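Local coordinates for protein ferredoxin-NADP reductase (Neisseria gonorrhoeae MIA_2011_03-10, PDB 5TR9) that binds FAD and probably passes electrons between NADP(H) and ferredoxin through the flavin, at residues 130-133 against 134-138; 69-72 against 73-76. All coordinates share one frame; numbering follows the deposited sequence. Where two conformers were deposited one is given.

Interaction 1 of 2, residues 130-133 against 134-138; sequences SGIA and PFLSI. With FAD (flavin-adenine dinucleotide), chain C.
S130 reaches the cofactor while the residues after it wind into a helix. Its OG accepts a hydrogen bond from the adenine amino group, with FAD N6A to S130 OG at 2.9 Å. Its CB lies 3.6 Å from FAD N3 of the flavin, so one serine meets both ends of the folded dinucleotide. G131 follows; its carbonyl O approaches P134 CD at 3.3 Å and the F135 ring obliquely. I132 O accepts L136 N at 3.1 Å, an i to i+4 bond, and F135 N reaches the same oxygen weakly. The I132 side chain also slants across that of L136, CG1 to CD2 4.1 Å. A133 comes last, its CB 3.7 Å from FAD O4 and its O taking a weak second bond from L136 N. P134 has no N-H to give, which a first helical turn tolerates; S130 O is met instead by A133 N. This SGIAP run, with S130 and A133 in the FAD pocket, is consistent with the glycine-rich loop of the family's NAD(P)-binding module. It follows strand 122-128, the first in chain order of the parallel sheet; helix 133-139 lies on that sheet, with F135 and I132 against strands 122-128 and 150-157, and P134, F135 and I138 against strand 227-233.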
ATOM      1  N   SER A 130       2.879  -4.950   4.173  1.00 10.60           N
ATOM      2  CA  SER A 130       3.451  -3.813   3.455  1.00 11.13           C
ATOM      3  C   SER A 130       2.582  -3.345   2.291  1.00 12.51           C
ATOM      4  O   SER A 130       2.888  -2.305   1.699  1.00 13.32           O
ATOM      5  CB  SER A 130       4.860  -4.149   2.958  1.00 16.11           C
ATOM      6  OG  SER A 130       4.862  -5.327   2.166  1.00 13.96           O
ATOM      7  N   GLY A 131       1.503  -4.064   1.966  1.00 12.88           N
ATOM      8  CA  GLY A 131       0.556  -3.647   0.939  1.00 11.26           C
ATOM      9  C   GLY A 131      -0.151  -2.335   1.228  1.00 10.72           C
ATOM     10  O   GLY A 131      -0.786  -1.781   0.319  1.00 12.04           O
ATOM     11  N   ILE A 132      -0.074  -1.829   2.467  1.00  9.91           N
ATOM     12  CA  ILE A 132      -0.559  -0.480   2.748  1.00 10.66           C
ATOM     13  C   ILE A 132       0.241   0.587   2.004  1.00 11.62           C
ATOM     14  O   ILE A 132      -0.277   1.675   1.755  1.00 10.50           O
ATOM     15  CB  ILE A 132      -0.546  -0.220   4.271  1.00  8.84           C
ATOM     16  CG1 ILE A 132      -1.367   1.025   4.609  1.00 10.50           C
ATOM     17  CG2 ILE A 132       0.909  -0.163   4.809  1.00 11.26           C
ATOM     18  CD1 ILE A 132      -1.582   1.257   6.089  1.00 13.08           C
ATOM     19  N   ALA A 133       1.484   0.288   1.604  1.00 10.91           N
ATOM     20  CA  ALA A 133       2.388   1.312   1.067  1.00 10.73           C
ATOM     21  C   ALA A 133       1.802   2.151  -0.065  1.00 10.92           C
ATOM     22  O   ALA A 133       1.824   3.389   0.048  1.00 11.20           O
ATOM     23  CB  ALA A 133       3.699   0.646   0.624  1.00 12.71           C
ATOM     24  N   PRO A 134       1.289   1.584  -1.166  1.00 10.51           N
ATOM     25  CA  PRO A 134       0.760   2.457  -2.233  1.00 10.06           C
ATOM     26  C   PRO A 134      -0.419   3.288  -1.773  1.00 11.64           C
ATOM     27  O   PRO A 134      -0.638   4.399  -2.278  1.00 12.52           O
ATOM     28  CB  PRO A 134       0.344   1.467  -3.330  1.00 11.84           C
ATOM     29  CG  PRO A 134       0.091   0.163  -2.596  1.00 13.48           C
ATOM     30  CD  PRO A 134       1.122   0.149  -1.488  1.00 11.87           C
ATOM     31  N   PHE A 135      -1.194   2.770  -0.832  1.00  9.62           N
ATOM     32  CA  PHE A 135      -2.361   3.508  -0.367  1.00 10.97           C
ATOM     33  C   PHE A 135      -1.957   4.705   0.488  1.00 11.52           C
ATOM     34  O   PHE A 135      -2.684   5.705   0.518  1.00 11.52           O
ATOM     35  CB  PHE A 135      -3.305   2.549   0.370  1.00  9.45           C
ATOM     36  CG  PHE A 135      -3.820   1.432  -0.510  1.00 10.54           C
ATOM     37  CD1 PHE A 135      -4.275   1.698  -1.801  1.00 12.14           C
ATOM     38  CD2 PHE A 135      -3.823   0.121  -0.067  1.00 12.85           C
ATOM     39  CE1 PHE A 135      -4.727   0.681  -2.630  1.00 14.14           C
ATOM     40  CE2 PHE A 135      -4.282  -0.911  -0.898  1.00 12.85           C
ATOM     41  CZ  PHE A 135      -4.736  -0.621  -2.179  1.00 12.79           C
ATOM     42  N   LEU A 136      -0.790   4.651   1.147  1.00 10.50           N
ATOM     43  CA  LEU A 136      -0.305   5.840   1.854  1.00 11.17           C
ATOM     44  C   LEU A 136      -0.034   6.982   0.877  1.00 13.31           C
ATOM     45  O   LEU A 136      -0.395   8.141   1.140  1.00 12.80           O
ATOM     46  CB  LEU A 136       0.950   5.511   2.664  1.00 11.37           C
ATOM     47  CG  LEU A 136       0.739   4.471   3.771  1.00 13.30           C
ATOM     48  CD1 LEU A 136       2.060   4.151   4.469  1.00 13.78           C
ATOM     49  CD2 LEU A 136      -0.285   4.959   4.781  1.00 17.96           C
ATOM     50  N   SER A 137       0.587   6.678  -0.271  1.00 11.11           N
ATOM     51  CA  SER A 137       0.826   7.719  -1.264  1.00 10.69           C
ATOM     52  C   SER A 137      -0.487   8.252  -1.823  1.00 11.54           C
ATOM     53  O   SER A 137      -0.641   9.466  -2.007  1.00 12.92           O
ATOM     54  CB  SER A 137       1.710   7.171  -2.393  1.00 12.01           C
ATOM     55  OG  SER A 137       2.078   8.205  -3.295  1.00 13.35           O
ATOM     56  N   ILE A 138      -1.444   7.359  -2.092  1.00 11.22           N
ATOM     57  CA  ILE A 138      -2.752   7.784  -2.584  1.00 10.69           C
ATOM     58  C   ILE A 138      -3.434   8.708  -1.578  1.00 12.60           C
ATOM     59  O   ILE A 138      -4.006   9.739  -1.955  1.00 12.64           O
ATOM     60  CB  ILE A 138      -3.609   6.554  -2.926  1.00  9.68           C
ATOM     61  CG1 ILE A 138      -3.063   5.922  -4.213  1.00  9.12           C
ATOM     62  CG2 ILE A 138      -5.094   6.939  -3.102  1.00 10.98           C
ATOM     63  CD1 ILE A 138      -3.505   4.474  -4.465  1.00 11.34           C
TER
HETATM   64  PA  FAD C 301      12.902 -12.125  -1.563  1.00 13.03           P
HETATM   65  O1A FAD C 301      13.899 -13.091  -2.113  1.00 15.12           O
HETATM   66  O2A FAD C 301      12.390 -11.064  -2.530  1.00 14.11           O
HETATM   67  O5B FAD C 301      11.631 -12.847  -1.014  1.00 13.86           O
HETATM   68  C5B FAD C 301      11.734 -13.993  -0.145  1.00 16.35           C
HETATM   69  C4B FAD C 301      10.334 -14.338   0.299  1.00 15.27           C
HETATM   70  O4B FAD C 301       9.894 -13.353   1.255  1.00 13.36           O
HETATM   71  C3B FAD C 301       9.280 -14.295  -0.797  1.00 19.80           C
HETATM   72  O3B FAD C 301       9.214 -15.519  -1.521  1.00 21.01           O
HETATM   73  C2B FAD C 301       7.994 -14.054  -0.005  1.00 19.08           C
HETATM   74  O2B FAD C 301       7.484 -15.266   0.544  1.00 23.51           O
HETATM   75  C1B FAD C 301       8.488 -13.185   1.150  1.00 15.01           C
HETATM   76  N9A FAD C 301       8.225 -11.760   1.011  1.00 13.68           N
HETATM   77  C8A FAD C 301       8.840 -10.874   0.168  1.00 15.97           C
HETATM   78  N7A FAD C 301       8.427  -9.634   0.307  1.00 11.27           N
HETATM   79  C5A FAD C 301       7.490  -9.715   1.326  1.00 11.63           C
HETATM   80  C6A FAD C 301       6.685  -8.743   1.947  1.00 13.13           C
HETATM   81  N6A FAD C 301       6.697  -7.449   1.607  1.00 14.73           N
HETATM   82  N1A FAD C 301       5.844  -9.155   2.923  1.00 13.52           N
HETATM   83  C2A FAD C 301       5.834 -10.450   3.261  1.00 14.83           C
HETATM   84  N3A FAD C 301       6.545 -11.456   2.744  1.00 14.05           N
HETATM   85  C4A FAD C 301       7.367 -11.016   1.780  1.00 14.31           C
HETATM   86  N1  FAD C 301       8.159  -5.361  -0.195  1.00 11.68           N
HETATM   87  C2  FAD C 301       8.080  -4.448   0.814  1.00 13.02           C
HETATM   88  O2  FAD C 301       8.592  -4.670   1.922  1.00 13.36           O
HETATM   89  N3  FAD C 301       7.391  -3.259   0.600  1.00 10.35           N
HETATM   90  C4  FAD C 301       6.754  -2.893  -0.576  1.00 12.14           C
HETATM   91  O4  FAD C 301       6.183  -1.806  -0.666  1.00 14.61           O
HETATM   92  C4X FAD C 301       6.859  -3.867  -1.635  1.00 13.47           C
HETATM   93  N5  FAD C 301       6.261  -3.608  -2.784  1.00 13.23           N
HETATM   94  C5X FAD C 301       6.367  -4.547  -3.793  1.00 11.20           C
HETATM   95  C6  FAD C 301       5.746  -4.287  -5.018  1.00 13.55           C
HETATM   96  C7  FAD C 301       5.820  -5.197  -6.064  1.00 14.54           C
HETATM   97  C7M FAD C 301       5.154  -4.880  -7.377  1.00 14.64           C
HETATM   98  C8  FAD C 301       6.540  -6.391  -5.896  1.00 13.76           C
HETATM   99  C8M FAD C 301       6.641  -7.392  -7.021  1.00 15.61           C
HETATM  100  C9  FAD C 301       7.154  -6.657  -4.673  1.00 10.81           C
HETATM  101  C9A FAD C 301       7.080  -5.746  -3.625  1.00 11.45           C
HETATM  102  N10 FAD C 301       7.657  -6.000  -2.357  1.00 12.30           N
HETATM  103  C10 FAD C 301       7.590  -5.070  -1.356  1.00 11.96           C
HETATM  104  C1' FAD C 301       8.531  -7.156  -2.145  1.00 12.80           C
HETATM  105  C2' FAD C 301       9.997  -6.733  -2.354  1.00 12.27           C
HETATM  106  O2' FAD C 301      10.278  -6.468  -3.731  1.00 12.82           O
HETATM  107  C3' FAD C 301      10.971  -7.792  -1.832  1.00 10.93           C
HETATM  108  O3' FAD C 301      10.593  -9.071  -2.328  1.00 12.35           O
HETATM  109  C4' FAD C 301      11.163  -7.760  -0.314  1.00 12.57           C
HETATM  110  O4' FAD C 301      11.813  -6.537   0.041  1.00 12.82           O
HETATM  111  C5' FAD C 301      11.984  -8.922   0.204  1.00 11.41           C
HETATM  112  O5' FAD C 301      13.227  -8.980  -0.522  1.00 13.62           O
HETATM  113  P   FAD C 301      14.322 -10.070  -0.164  1.00 12.41           P
HETATM  114  O1P FAD C 301      14.785  -9.885   1.275  1.00 12.50           O
HETATM  115  O2P FAD C 301      15.347 -10.042  -1.243  1.00 11.19           O
HETATM  116  O3P FAD C 301      13.474 -11.432  -0.258  1.00 13.76           O

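Interaction 2 of 2, residues 69-72 against 73-76; sequences VSAE and YADT
A71 and Y73 meet closely in this turn. The methyl CB of A71 sits over one face of the Y73 ring, 3.5 Å from its centroid and 16° off the normal, a CH-pi contact displaced toward the phenol end, where A71 CB lies 3.4 Å from Y73 CZ. A chi1 of 46° folds the tyrosine ring back over its own turn. Beneath, a type I beta turn from A71 to A74 is closed by A74 N to A71 O, 3.0 Å and nearly straight at 164°.

The tight, enclosed side belongs to the buried A71 and S70 and to one water. S70 and T76 do not bond directly; the water bridges them, receiving a bond from S70 OG (2.7 Å) and donating to both A71 O and T76 O. A71 O is thus gripped by a backbone N-H and a water, and S70 OG also meets E78 N. The solvent side is that of Y73, exposed although its ring rests on A71 and its OH bonds to E140 O. E72, only partly exposed, extends away from the turn and in the conformer described puts OE1 on a magnesium ion, while its backbone O takes a bond from R39. The turn lies in the connection from strand 60-67 to strand 76-82 of the antiparallel barrel expected of this FAD-binding family, and A71 and Y73 reach across to E140, just beyond helix 133-139.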
ATOM      1  N   VAL A  69       5.770   5.263  -0.753  1.00  9.68           N
ATOM      2  CA  VAL A  69       4.854   5.650   0.318  0.56  9.96           C
ATOM      3  C   VAL A  69       4.761   7.163   0.467  1.00  9.94           C
ATOM      4  O   VAL A  69       3.751   7.657   0.994  1.00 14.01           O
ATOM      5  CB  VAL A  69       5.215   4.997   1.673  0.56 12.90           C
ATOM      6  CG1 VAL A  69       5.482   3.507   1.499  0.56 14.81           C
ATOM      7  CG2 VAL A  69       6.395   5.668   2.312  0.56 12.85           C
ATOM      8  N   SER A  70       5.736   7.914  -0.033  1.00 10.03           N
ATOM      9  CA  SER A  70       5.713   9.357   0.073  1.00  9.66           C
ATOM     10  C   SER A  70       4.799   9.979  -0.984  1.00 11.30           C
ATOM     11  O   SER A  70       4.371   9.338  -1.951  1.00 11.79           O
ATOM     12  CB  SER A  70       7.136   9.908  -0.069  1.00 11.90           C
ATOM     13  OG  SER A  70       7.802   9.238  -1.135  1.00 12.89           O
ATOM     14  N   ALA A  71       4.540  11.269  -0.804  1.00 12.71           N
ATOM     15  CA  ALA A  71       3.649  12.000  -1.689  1.00 12.17           C
ATOM     16  C   ALA A  71       4.311  12.279  -3.032  1.00 14.43           C
ATOM     17  O   ALA A  71       5.525  12.485  -3.125  1.00 15.62           O
ATOM     18  CB  ALA A  71       3.250  13.324  -1.047  1.00 12.02           C
ATOM     19  N   GLU A  72       3.476  12.333  -4.075  1.00 12.45           N
ATOM     20  CA  GLU A  72       3.961  12.670  -5.408  0.51 14.55           C
ATOM     21  C   GLU A  72       4.726  13.995  -5.418  1.00 19.32           C
ATOM     22  O   GLU A  72       5.665  14.162  -6.207  1.00 19.93           O
ATOM     23  CB  GLU A  72       2.763  12.704  -6.367  0.51 14.57           C
ATOM     24  CG  GLU A  72       3.084  12.645  -7.850  0.51 14.50           C
ATOM     25  CD  GLU A  72       1.822  12.595  -8.711  0.51 14.80           C
ATOM     26  OE1 GLU A  72       1.696  13.408  -9.653  0.51 18.83           O
ATOM     27  OE2 GLU A  72       0.942  11.748  -8.433  0.51 12.31           O
ATOM     28  N   TYR A  73       4.333  14.942  -4.570  1.00 14.90           N
ATOM     29  CA  TYR A  73       4.907  16.275  -4.523  1.00 16.57           C
ATOM     30  C   TYR A  73       6.051  16.398  -3.524  1.00 15.84           C
ATOM     31  O   TYR A  73       6.625  17.486  -3.401  1.00 19.00           O
ATOM     32  CB  TYR A  73       3.808  17.291  -4.187  1.00 18.86           C
ATOM     33  CG  TYR A  73       2.914  16.867  -3.049  1.00 17.41           C
ATOM     34  CD1 TYR A  73       3.303  17.058  -1.725  1.00 18.05           C
ATOM     35  CD2 TYR A  73       1.687  16.251  -3.294  1.00 19.88           C
ATOM     36  CE1 TYR A  73       2.484  16.671  -0.676  1.00 18.72           C
ATOM     37  CE2 TYR A  73       0.865  15.856  -2.257  1.00 17.36           C
ATOM     38  CZ  TYR A  73       1.266  16.067  -0.951  1.00 19.49           C
ATOM     39  OH  TYR A  73       0.465  15.663   0.090  1.00 19.06           O
ATOM     40  N   ALA A  74       6.402  15.323  -2.816  1.00 16.30           N
ATOM     41  CA  ALA A  74       7.470  15.443  -1.826  1.00 14.96           C
ATOM     42  C   ALA A  74       8.833  15.558  -2.511  1.00 16.33           C
ATOM     43  O   ALA A  74       8.999  15.254  -3.691  1.00 17.49           O
ATOM     44  CB  ALA A  74       7.464  14.254  -0.868  1.00 14.02           C
ATOM     45  N   ASP A  75       9.836  15.980  -1.737  1.00 14.11           N
ATOM     46  CA  ASP A  75      11.165  16.255  -2.266  1.00 14.19           C
ATOM     47  C   ASP A  75      12.146  15.117  -2.025  1.00 13.82           C
ATOM     48  O   ASP A  75      13.353  15.297  -2.231  1.00 16.83           O
ATOM     49  CB  ASP A  75      11.716  17.536  -1.653  1.00 14.68           C
ATOM     50  CG  ASP A  75      10.956  18.759  -2.097  1.00 17.71           C
ATOM     51  OD1 ASP A  75      10.153  18.639  -3.049  1.00 21.03           O
ATOM     52  OD2 ASP A  75      11.160  19.831  -1.494  1.00 21.20           O
ATOM     53  N   THR A  76      11.650  13.970  -1.573  1.00 12.73           N
ATOM     54  CA  THR A  76      12.397  12.743  -1.365  1.00 12.85           C
ATOM     55  C   THR A  76      11.455  11.609  -1.731  1.00 12.50           C
ATOM     56  O   THR A  76      10.264  11.830  -1.957  1.00 16.12           O
ATOM     57  CB  THR A  76      12.854  12.595   0.088  1.00 15.30           C
ATOM     58  OG1 THR A  76      11.717  12.746   0.955  1.00 15.61           O
ATOM     59  CG2 THR A  76      13.903  13.653   0.434  1.00 14.57           C
TER
HETATM   60  O   HOH W   1       7.864  11.027  -3.147  1.00 14.30           O

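In the fold
Interaction 1 is buried near the centre of the chain, whereas interaction 2, whose centre lies about 14 Å from that of the chain, is only partly buried. Residues 130-138 lie in the NAD-binding part and 69-76 in the FAD-binding part, yet they meet directly across the interface: S137 OG makes a probable hydrogen bond to S70 O (2.9 Å). Within this junction A133 is the end nearer the flavin, while S70 stands about 11 Å from it. Their chemistry follows their depth. The inner contact relies on helical backbone bonds, apolar packing and the cofactor; the outer one adds a bridging water, an aromatic face and, in the conformer described, a metal-bound carboxylate.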